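Local coordinates for cytosolic IMP-GMP specific 5'-nucleotidase (Legionella pneumophila subsp. pneumophila, PDB 4OHF), which catalyses the magnesium-dependent hydrolysis of selected purine nucleoside 5'-monophosphates, notably IMP and GMP, and is subject to allosteric regulation and substrate activation, at the interface of chains A and B. Coordinates in Å, arbitrary orientation; residue numbers count along the deposited sequence, not the author numbering. Chains: chain A/B, Cytosolic IMP-GMP specific 5'-nucleotidase.

Contact 1: the interface of chains A and B. Residues chain A 7, 327, 330-331, 334, 410, 430; chain B 455-456.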
# COMPACT_ATOMS: atom_id res chain seq x y z
N PHE A 7 -11.74 -34.85 4.82
CA PHE A 7 -10.41 -34.66 4.23
C PHE A 7 -9.53 -33.73 5.05
O PHE A 7 -9.92 -32.62 5.37
CB PHE A 7 -10.59 -34.15 2.80
CG PHE A 7 -11.61 -34.94 2.03
CD1 PHE A 7 -11.35 -36.25 1.64
CD2 PHE A 7 -12.86 -34.40 1.77
CE1 PHE A 7 -12.33 -37.02 1.02
CE2 PHE A 7 -13.85 -35.16 1.15
CZ PHE A 7 -13.59 -36.46 0.77
N LEU A 327 -18.39 -30.98 -3.45
CA LEU A 327 -17.56 -32.18 -3.39
C LEU A 327 -18.29 -33.42 -3.85
O LEU A 327 -17.70 -34.29 -4.51
CB LEU A 327 -17.04 -32.43 -1.97
CG LEU A 327 -15.73 -31.76 -1.58
CD1 LEU A 327 -15.37 -32.22 -0.19
CD2 LEU A 327 -14.64 -32.14 -2.55
N GLU A 330 -18.06 -33.65 -7.53
CA GLU A 330 -16.66 -33.75 -7.92
C GLU A 330 -16.14 -35.16 -7.66
O GLU A 330 -15.50 -35.73 -8.52
CB GLU A 330 -15.80 -32.75 -7.14
CG GLU A 330 -15.80 -31.34 -7.68
CD GLU A 330 -14.62 -31.05 -8.59
OE1 GLU A 330 -13.50 -31.53 -8.30
OE2 GLU A 330 -14.82 -30.32 -9.58
N ILE A 331 -16.43 -35.71 -6.48
CA ILE A 331 -15.95 -37.04 -6.14
C ILE A 331 -16.56 -38.07 -7.10
O ILE A 331 -15.84 -38.78 -7.81
CB ILE A 331 -16.30 -37.44 -4.67
CG1 ILE A 331 -15.88 -36.35 -3.69
CG2 ILE A 331 -15.60 -38.73 -4.29
CD1 ILE A 331 -14.47 -35.91 -3.82
N GLN A 334 -15.05 -38.09 -10.36
CA GLN A 334 -13.68 -38.58 -10.38
C GLN A 334 -13.68 -40.10 -10.26
O GLN A 334 -12.83 -40.79 -10.83
CB GLN A 334 -12.89 -37.92 -9.24
CG GLN A 334 -12.81 -36.40 -9.41
CD GLN A 334 -11.78 -35.74 -8.51
OE1 GLN A 334 -11.43 -34.56 -8.71
NE2 GLN A 334 -11.29 -36.48 -7.52
N PHE A 410 -11.65 -28.09 -8.37
CA PHE A 410 -10.35 -28.10 -7.71
C PHE A 410 -9.15 -28.12 -8.66
O PHE A 410 -8.01 -27.99 -8.22
CB PHE A 410 -10.28 -29.32 -6.77
CG PHE A 410 -11.16 -29.20 -5.55
CD1 PHE A 410 -10.63 -28.75 -4.34
CD2 PHE A 410 -12.50 -29.55 -5.60
CE1 PHE A 410 -11.43 -28.64 -3.19
CE2 PHE A 410 -13.31 -29.46 -4.46
CZ PHE A 410 -12.77 -29.00 -3.25
N TYR A 430 -11.83 -30.50 5.55
CA TYR A 430 -12.99 -30.11 4.77
C TYR A 430 -13.82 -31.34 4.42
O TYR A 430 -13.30 -32.46 4.33
CB TYR A 430 -12.58 -29.35 3.50
CG TYR A 430 -11.72 -30.11 2.51
CD1 TYR A 430 -10.38 -30.39 2.77
CD2 TYR A 430 -12.22 -30.49 1.27
CE1 TYR A 430 -9.57 -31.01 1.82
CE2 TYR A 430 -11.42 -31.10 0.32
CZ TYR A 430 -10.09 -31.35 0.60
OH TYR A 430 -9.29 -31.90 -0.36
N HIS B 455 -8.85 -35.09 -1.18
CA HIS B 455 -10.06 -35.84 -1.51
C HIS B 455 -9.86 -36.78 -2.70
O HIS B 455 -10.74 -37.57 -3.03
CB HIS B 455 -11.26 -34.90 -1.76
CG HIS B 455 -11.10 -33.98 -2.93
ND1 HIS B 455 -10.38 -32.81 -2.86
CD2 HIS B 455 -11.58 -34.05 -4.19
CE1 HIS B 455 -10.42 -32.20 -4.03
NE2 HIS B 455 -11.14 -32.93 -4.86
N ASP B 456 -8.68 -36.71 -3.33
CA ASP B 456 -8.35 -37.58 -4.46
C ASP B 456 -8.09 -39.01 -4.03
O ASP B 456 -7.42 -39.25 -3.02
CB ASP B 456 -7.10 -37.10 -5.20
CG ASP B 456 -7.37 -35.96 -6.13
OD1 ASP B 456 -8.50 -35.89 -6.64
OD2 ASP B 456 -6.45 -35.15 -6.37

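Contact 2: the interface of chains A and B. Residues chain A 15, 441, 443-444; chain B 359, 362-363.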
# COMPACT_ATOMS: atom_id res chain seq x y z
N ARG A 15 -9.83 -33.89 20.47
CA ARG A 15 -9.82 -33.98 21.92
C ARG A 15 -9.47 -32.62 22.52
O ARG A 15 -9.92 -32.28 23.61
CB ARG A 15 -8.82 -35.03 22.42
CG ARG A 15 -9.23 -36.49 22.19
CD ARG A 15 -8.52 -37.42 23.18
NE ARG A 15 -8.18 -38.73 22.61
CZ ARG A 15 -7.32 -38.92 21.60
NH1 ARG A 15 -7.07 -40.15 21.15
NH2 ARG A 15 -6.71 -37.89 21.03
N SER A 441 -16.01 -39.79 15.68
CA SER A 441 -15.93 -39.75 17.13
C SER A 441 -15.44 -38.39 17.59
O SER A 441 -14.50 -37.85 17.02
CB SER A 441 -14.96 -40.80 17.63
OG SER A 441 -14.49 -40.45 18.91
N MET A 443 -13.63 -37.63 19.81
CA MET A 443 -12.25 -37.66 20.27
C MET A 443 -11.32 -38.19 19.20
O MET A 443 -10.26 -38.75 19.49
CB MET A 443 -12.11 -38.50 21.56
CG MET A 443 -12.83 -39.84 21.60
SD MET A 443 -12.45 -40.81 23.12
CE MET A 443 -12.73 -39.53 24.41
N THR A 444 -11.71 -37.99 17.94
CA THR A 444 -10.91 -38.44 16.81
C THR A 444 -9.72 -37.50 16.57
O THR A 444 -9.76 -36.31 16.86
CB THR A 444 -11.76 -38.49 15.52
OG1 THR A 444 -10.92 -38.48 14.37
CG2 THR A 444 -12.66 -37.30 15.45
N VAL B 359 -9.34 -45.16 19.21
CA VAL B 359 -10.38 -44.12 19.20
C VAL B 359 -11.77 -44.76 19.28
O VAL B 359 -12.59 -44.41 20.14
CB VAL B 359 -10.29 -43.27 17.89
CG1 VAL B 359 -11.53 -42.39 17.73
CG2 VAL B 359 -9.05 -42.39 17.95
N CYS B 362 -12.60 -46.60 22.58
CA CYS B 362 -12.90 -45.64 23.64
C CYS B 362 -14.28 -45.02 23.51
O CYS B 362 -15.01 -44.85 24.49
CB CYS B 362 -11.84 -44.54 23.69
SG CYS B 362 -10.27 -45.05 24.44
N THR B 363 -14.67 -44.67 22.28
CA THR B 363 -15.98 -44.07 22.07
C THR B 363 -17.07 -45.14 22.23
O THR B 363 -18.23 -44.83 22.51
CB THR B 363 -16.07 -43.39 20.69
OG1 THR B 363 -16.24 -44.38 19.67
CG2 THR B 363 -14.79 -42.64 20.41

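Contact 3: the interface of chains A and B. Residues chain A 351, 355, 388; chain B 444-445, 447.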
# COMPACT_ATOMS: atom_id res chain seq x y z
N LYS A 351 6.29 -43.15 -20.10
CA LYS A 351 6.91 -41.99 -20.70
C LYS A 351 8.22 -41.74 -19.96
O LYS A 351 9.26 -41.52 -20.58
CB LYS A 351 6.00 -40.77 -20.57
CG LYS A 351 6.57 -39.56 -21.28
CD LYS A 351 5.82 -38.28 -20.98
CE LYS A 351 6.61 -37.09 -21.49
NZ LYS A 351 5.84 -35.83 -21.38
N GLU A 355 11.85 -41.59 -21.72
CA GLU A 355 12.65 -40.37 -21.75
C GLU A 355 13.98 -40.57 -21.00
O GLU A 355 14.98 -39.93 -21.30
CB GLU A 355 11.88 -39.16 -21.17
CG GLU A 355 10.79 -38.61 -22.11
CD GLU A 355 10.07 -37.38 -21.56
OE1 GLU A 355 9.78 -37.33 -20.33
OE2 GLU A 355 9.77 -36.45 -22.35
N ASP A 388 2.93 -39.56 -25.61
CA ASP A 388 2.50 -38.22 -25.22
C ASP A 388 1.14 -37.93 -25.82
O ASP A 388 0.25 -37.43 -25.14
CB ASP A 388 3.51 -37.17 -25.68
CG ASP A 388 4.23 -36.51 -24.52
OD1 ASP A 388 5.48 -36.44 -24.57
OD2 ASP A 388 3.54 -36.07 -23.56
N THR B 444 11.09 -32.05 -26.25
CA THR B 444 10.44 -32.62 -25.07
C THR B 444 9.19 -31.88 -24.58
O THR B 444 9.20 -30.66 -24.42
CB THR B 444 11.42 -32.66 -23.89
OG1 THR B 444 12.60 -33.38 -24.27
CG2 THR B 444 10.78 -33.33 -22.70
N TYR B 445 8.11 -32.62 -24.35
CA TYR B 445 6.89 -32.00 -23.82
C TYR B 445 6.90 -32.37 -22.33
O TYR B 445 6.66 -33.53 -21.98
CB TYR B 445 5.65 -32.58 -24.50
CG TYR B 445 4.35 -31.85 -24.18
CD1 TYR B 445 3.82 -30.92 -25.08
CD2 TYR B 445 3.63 -32.10 -23.01
CE1 TYR B 445 2.60 -30.27 -24.83
CE2 TYR B 445 2.42 -31.44 -22.74
CZ TYR B 445 1.91 -30.53 -23.66
OH TYR B 445 0.72 -29.87 -23.42
N ARG B 447 5.51 -32.57 -18.63
CA ARG B 447 4.25 -32.62 -17.88
C ARG B 447 4.55 -32.90 -16.42
O ARG B 447 5.58 -33.50 -16.08
CB ARG B 447 3.32 -33.72 -18.40
CG ARG B 447 2.67 -33.46 -19.74
CD ARG B 447 1.98 -34.72 -20.26
NE ARG B 447 1.36 -34.51 -21.57
CZ ARG B 447 0.33 -33.71 -21.77
NH1 ARG B 447 -0.20 -33.05 -20.75
NH2 ARG B 447 -0.15 -33.53 -23.00

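Contact 1: the interface of chains A and B
B:His455 pushes its side chain into a mainly apolar socket of chain A, meeting A:Phe7, A:Phe410 and A:Tyr430 in different ways. Its CB sits over the centre of the A:Phe7 ring, 3.5 Å from the centroid, a CH-pi contact over the middle of the face. The imidazole turns its CE1 edge onto the A:Phe410 face, B:His455 CE1 lying 3.4 Å from A:Phe410 CG. A:Tyr430 presents its edge, and its OH lies in the imidazole plane, 2.9 Å from ND1 of B:His455; either partner could donate in this hydrogen bond. CG of B:His455 stands between its own backbone N and carbonyl carbon (chi1 63°), which directs the ring inward. Aliphatic groups complete the socket: A:Leu327 CD2 approaches one imidazole face near the rim, and A:Ile331 CD1 lies 3.5 Å from B:His455 CD2. Histidine suits the place because CB and CE1 can meet two ring faces while ND1 pairs with the phenol. Alongside, the extended side chain of A:Gln334 crosses that of B:Asp456 at about a right angle, A:Gln334 NE2 donating to B:Asp456 OD1 at 3.0 Å, nearly along the C-O axis. The socket joins the start of helix 327-364 to strands 6-8 and 429-431 of chain A, while chain B contributes a C-terminal loop.

Contact 2: the interface of chains A and B
A:Met443 and B:Thr363 run alongside each other, pointing opposite ways, where a loop of chain A lies on helix 338-367 of chain B. At its base, A:Met443 CB packs within its own chain, 3.6 Å from A:Arg15 CG. A:Met443 CG then reaches across the interface, placed between the backbone N and the carbonyl carbon (chi1 45°), and meets the methyl CG2 of B:Thr363 at 3.6 Å. The thioether A:Met443 SD follows, 3.8 Å from B:Cys362 CB, so sulfur lies against the beginning of the cysteine side chain. At SD the chain bends (chi3 49°), and the terminal CE turns away from B:Cys362 instead of continuing toward it. Methionine fits here because a flexible, unbranched side chain can follow the uneven surface of a helix. Beneath it, A:Ser441 CB lies 3.8 Å from CG1 of B:Val359, whose branched side chain offers the loop a compact apolar surface. The serine hydroxyl A:Ser441 OG also accepts a hydrogen bond from the backbone N of A:Met443 at 3.1 Å, nearly straight at 163°. That bond within chain A probably helps to hold the turn that presents both residues to the helix. The carbonyl O of A:Met443 lies over one face of the A:Arg15 guanidinium. The residues described here meet mainly by van der Waals packing, which probably helps to fix the long helix of one subunit against its neighbour in the oligomer.

Contact 3: the interface of chains A and B
The paired long helices 327-364 and 376-398 of chain A lie here against the segment of chain B that contains the short strand 445-446. A:Lys351 and A:Asp388, one from each helix, meet B:Tyr445 and B:Arg447 in a small charged network. The lysine runs out fully extended, with CG anti to the backbone N (chi1 -176°), and A:Lys351 NZ donates to the carbonyl O of B:Tyr445 at 2.5 Å, a short length that should not be read as unusual strength at this resolution. The approach is almost head-on, with 172° at the oxygen. A:Lys351 NZ also forms a salt bridge within chain A, 3.2 Å from the A:Asp388 carboxylate OD2, which it meets on the syn side and somewhat above the carboxylate plane. B:Arg447 NE reaches A:Asp388 OD2 at 3.3 Å in a salt bridge whose hydrogen bond is weak. This oxygen lies at the edge of the guanidinium, in its plane, although the two flat groups are turned 46° apart. One carboxylate oxygen thus serves two basic groups, probably stabilising its charge. The B:Tyr445 ring covers one guanidinium face. Farther along the helix, A:Glu355 OE2 lies 3.3 Å from the B:Thr444 methyl CG2. Lysine suits its place by length, reaching a main-chain acceptor on the partner, while aspartate is short enough to stay between ammonium and guanidinium. The network probably fixes the strand segment of one subunit on the helical pair of the other.

Contact 1 lies about 25 Å from contact 2 and about 28 Å from contact 3, while contacts 2 and 3 are about 47 Å apart, all measured between centres of their C-alpha atoms. Helix 327-364 of chain A serves both contact 1, near its start, and contact 3, farther along. Contacts 2 and 3 reverse the roles of the chains: A:Thr444 in contact 2 and B:Thr444 in contact 3 belong to the same loop region, which faces helix 338-367 of chain B or 327-364 of chain A. The interface is not an exact two-fold, but this exchange may help to hold the A-B pair within the deposited four-chain assembly.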